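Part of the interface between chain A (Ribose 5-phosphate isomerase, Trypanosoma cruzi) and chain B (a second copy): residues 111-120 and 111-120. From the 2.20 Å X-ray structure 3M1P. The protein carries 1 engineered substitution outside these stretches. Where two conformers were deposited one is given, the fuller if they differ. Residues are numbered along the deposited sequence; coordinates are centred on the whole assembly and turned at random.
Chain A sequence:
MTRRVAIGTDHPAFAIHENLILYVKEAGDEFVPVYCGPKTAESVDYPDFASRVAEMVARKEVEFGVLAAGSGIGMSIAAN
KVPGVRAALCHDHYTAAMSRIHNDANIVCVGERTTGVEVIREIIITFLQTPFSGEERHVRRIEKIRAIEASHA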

# COMPACT_ATOMS: atom_id res chain seq x y z
N GLY A 111 4.78 9.77 -3.30
CA GLY A 111 5.28 10.24 -2.02
C GLY A 111 6.56 9.54 -1.61
O GLY A 111 6.59 8.31 -1.47
N GLU A 112 7.62 10.33 -1.44
CA GLU A 112 8.94 9.88 -0.96
C GLU A 112 8.90 9.35 0.48
O GLU A 112 9.67 8.43 0.84
CB GLU A 112 9.95 11.03 -1.07
CG GLU A 112 11.43 10.66 -0.82
CD GLU A 112 11.84 10.77 0.65
OE1 GLU A 112 11.12 11.44 1.42
OE2 GLU A 112 12.87 10.18 1.03
N ARG A 113 8.02 9.92 1.30
CA ARG A 113 7.88 9.55 2.70
C ARG A 113 6.96 8.35 2.92
O ARG A 113 6.95 7.76 4.01
CB ARG A 113 7.39 10.74 3.54
CG ARG A 113 8.31 11.96 3.53
CD ARG A 113 9.64 11.65 4.19
NE ARG A 113 10.59 12.75 4.09
CZ ARG A 113 11.76 12.79 4.71
NH1 ARG A 113 12.14 11.78 5.48
NH2 ARG A 113 12.55 13.85 4.56
N THR A 114 6.19 8.00 1.88
CA THR A 114 5.19 6.93 1.96
C THR A 114 5.57 5.68 1.17
O THR A 114 5.29 4.57 1.61
CB THR A 114 3.78 7.40 1.50
OG1 THR A 114 3.81 7.78 0.13
CG2 THR A 114 3.31 8.59 2.31
N THR A 115 6.22 5.87 0.02
CA THR A 115 6.45 4.79 -0.93
C THR A 115 7.96 4.57 -1.10
O THR A 115 8.71 5.52 -1.32
CB THR A 115 5.74 5.13 -2.29
OG1 THR A 115 4.34 5.36 -2.05
CG2 THR A 115 5.88 4.03 -3.32
N GLY A 116 8.42 3.33 -0.97
CA GLY A 116 9.84 3.03 -1.12
C GLY A 116 10.33 3.32 -2.53
O GLY A 116 9.55 3.17 -3.48
N VAL A 117 11.59 3.73 -2.67
CA VAL A 117 12.15 4.07 -4.00
C VAL A 117 11.95 2.98 -5.06
O VAL A 117 11.71 3.30 -6.22
CB VAL A 117 13.66 4.55 -3.98
CG1 VAL A 117 13.86 5.80 -3.11
CG2 VAL A 117 14.61 3.46 -3.53
N GLU A 118 12.02 1.71 -4.68
CA GLU A 118 11.87 0.64 -5.68
C GLU A 118 10.44 0.52 -6.20
O GLU A 118 10.23 0.10 -7.33
CB GLU A 118 12.41 -0.71 -5.18
CG GLU A 118 13.95 -0.78 -5.02
CD GLU A 118 14.70 -0.41 -6.28
OE1 GLU A 118 14.36 -0.93 -7.37
OE2 GLU A 118 15.63 0.42 -6.19
N VAL A 119 9.46 0.90 -5.37
CA VAL A 119 8.07 0.97 -5.81
C VAL A 119 7.85 2.24 -6.64
O VAL A 119 7.13 2.21 -7.63
CB VAL A 119 7.07 0.86 -4.63
CG1 VAL A 119 5.62 1.02 -5.09
CG2 VAL A 119 7.26 -0.48 -3.92
N ILE A 120 8.51 3.33 -6.25
CA ILE A 120 8.46 4.56 -7.03
C ILE A 120 9.02 4.29 -8.42
O ILE A 120 8.42 4.67 -9.42
CB ILE A 120 9.21 5.74 -6.33
CG1 ILE A 120 8.41 6.22 -5.12
CG2 ILE A 120 9.44 6.90 -7.33
CD1 ILE A 120 9.13 7.25 -4.21
N GLY B 111 9.76 -3.35 4.76
CA GLY B 111 10.65 -3.22 3.61
C GLY B 111 11.05 -1.77 3.38
O GLY B 111 10.19 -0.91 3.15
N GLU B 112 12.36 -1.52 3.45
CA GLU B 112 12.98 -0.20 3.16
C GLU B 112 12.81 0.23 1.70
O GLU B 112 12.70 1.44 1.41
CB GLU B 112 14.47 -0.26 3.52
CG GLU B 112 15.22 1.10 3.49
CD GLU B 112 15.81 1.43 2.13
OE1 GLU B 112 15.96 0.51 1.30
OE2 GLU B 112 16.13 2.61 1.87
N ARG B 113 12.77 -0.75 0.79
CA ARG B 113 12.65 -0.49 -0.64
C ARG B 113 11.20 -0.34 -1.10
O ARG B 113 10.94 0.13 -2.21
CB ARG B 113 13.33 -1.60 -1.46
CG ARG B 113 14.84 -1.75 -1.21
CD ARG B 113 15.59 -0.51 -1.66
NE ARG B 113 17.01 -0.57 -1.32
CZ ARG B 113 17.92 0.30 -1.73
NH1 ARG B 113 17.55 1.32 -2.51
NH2 ARG B 113 19.19 0.16 -1.37
N THR B 114 10.26 -0.74 -0.23
CA THR B 114 8.84 -0.74 -0.56
C THR B 114 8.03 0.32 0.19
O THR B 114 7.10 0.90 -0.36
CB THR B 114 8.17 -2.13 -0.31
OG1 THR B 114 8.24 -2.46 1.08
CG2 THR B 114 8.86 -3.22 -1.09
N THR B 115 8.40 0.59 1.44
CA THR B 115 7.61 1.41 2.34
C THR B 115 8.42 2.66 2.75
O THR B 115 9.57 2.54 3.16
CB THR B 115 7.17 0.56 3.58
OG1 THR B 115 6.45 -0.60 3.13
CG2 THR B 115 6.28 1.34 4.54
N GLY B 116 7.83 3.84 2.59
CA GLY B 116 8.53 5.08 2.96
C GLY B 116 8.83 5.13 4.45
O GLY B 116 8.05 4.60 5.25
N VAL B 117 9.94 5.77 4.83
CA VAL B 117 10.34 5.85 6.25
C VAL B 117 9.23 6.36 7.18
O VAL B 117 9.11 5.89 8.30
CB VAL B 117 11.69 6.64 6.52
CG1 VAL B 117 12.88 6.00 5.79
CG2 VAL B 117 11.59 8.11 6.16
N GLU B 118 8.41 7.31 6.73
CA GLU B 118 7.36 7.84 7.61
C GLU B 118 6.24 6.84 7.87
O GLU B 118 5.60 6.89 8.92
CB GLU B 118 6.81 9.19 7.11
CG GLU B 118 7.80 10.38 7.20
CD GLU B 118 8.36 10.58 8.59
OE1 GLU B 118 7.57 10.60 9.57
OE2 GLU B 118 9.59 10.71 8.72
N VAL B 119 6.01 5.93 6.92
CA VAL B 119 5.07 4.83 7.13
C VAL B 119 5.72 3.75 8.00
O VAL B 119 5.05 3.16 8.85
CB VAL B 119 4.53 4.26 5.79
CG1 VAL B 119 3.61 3.05 6.01
CG2 VAL B 119 3.79 5.36 5.03
N ILE B 120 7.02 3.52 7.81
CA ILE B 120 7.76 2.60 8.66
C ILE B 120 7.70 3.09 10.10
O ILE B 120 7.42 2.32 11.01
CB ILE B 120 9.23 2.40 8.18
CG1 ILE B 120 9.26 1.57 6.89
CG2 ILE B 120 10.07 1.71 9.28
CD1 ILE B 120 10.64 1.47 6.20
O HOH W 1 11.15 7.32 2.83
O HOH W 2 13.19 3.42 -0.39

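Every direct hydrogen bond across this contact joins backbone to backbone: around an exact two-fold axis, two loops meet at a single beta bridge, Thr115(A) with Thr115(B), their CA atoms 4.8 Å apart. Gly116(A) N donates to Thr114(B) O at 2.8 Å, and the symmetry mate, Gly116(B) N to Thr114(A) O, has the same length; both are nearly straight.

Gly116(A) and Gly116(B) are each the N-cap residue of the helix that follows, and the chains approach so closely here that a side chain would not fit: a CB on Gly116(A) would lie 2.2 Å from Arg113(B) O. Arg113(B) O instead faces the start of the opposing helix, where it accepts a weak hydrogen bond from Glu118(A) N (3.1 Å) and a CA-H...O contact from Gly116(A) CA (3.3 Å). Val117(A) N is served by water 2, which accepts from it at 2.8 Å and donates to Glu112(B) O at 2.7 Å; water 1 makes the equivalent link between Val117(B) and Glu112(A).

Side chains add further packing contacts. Val119(A) CG2 packs 3.7 Å from Thr114(B) CA. In the aliphatic base of Arg113(B), Arg113(B) CB lies 3.7 Å from Glu118(A) CG. The Arg113(B) guanidinium has Val117(A) CG2 at its edge, 3.8 Å from Arg113(B) NH1. Its charge pairs within its own chain, Arg113(B) NE lying 3.0 Å from Glu112(B) OE1 in a salt bridge without a directed N-H.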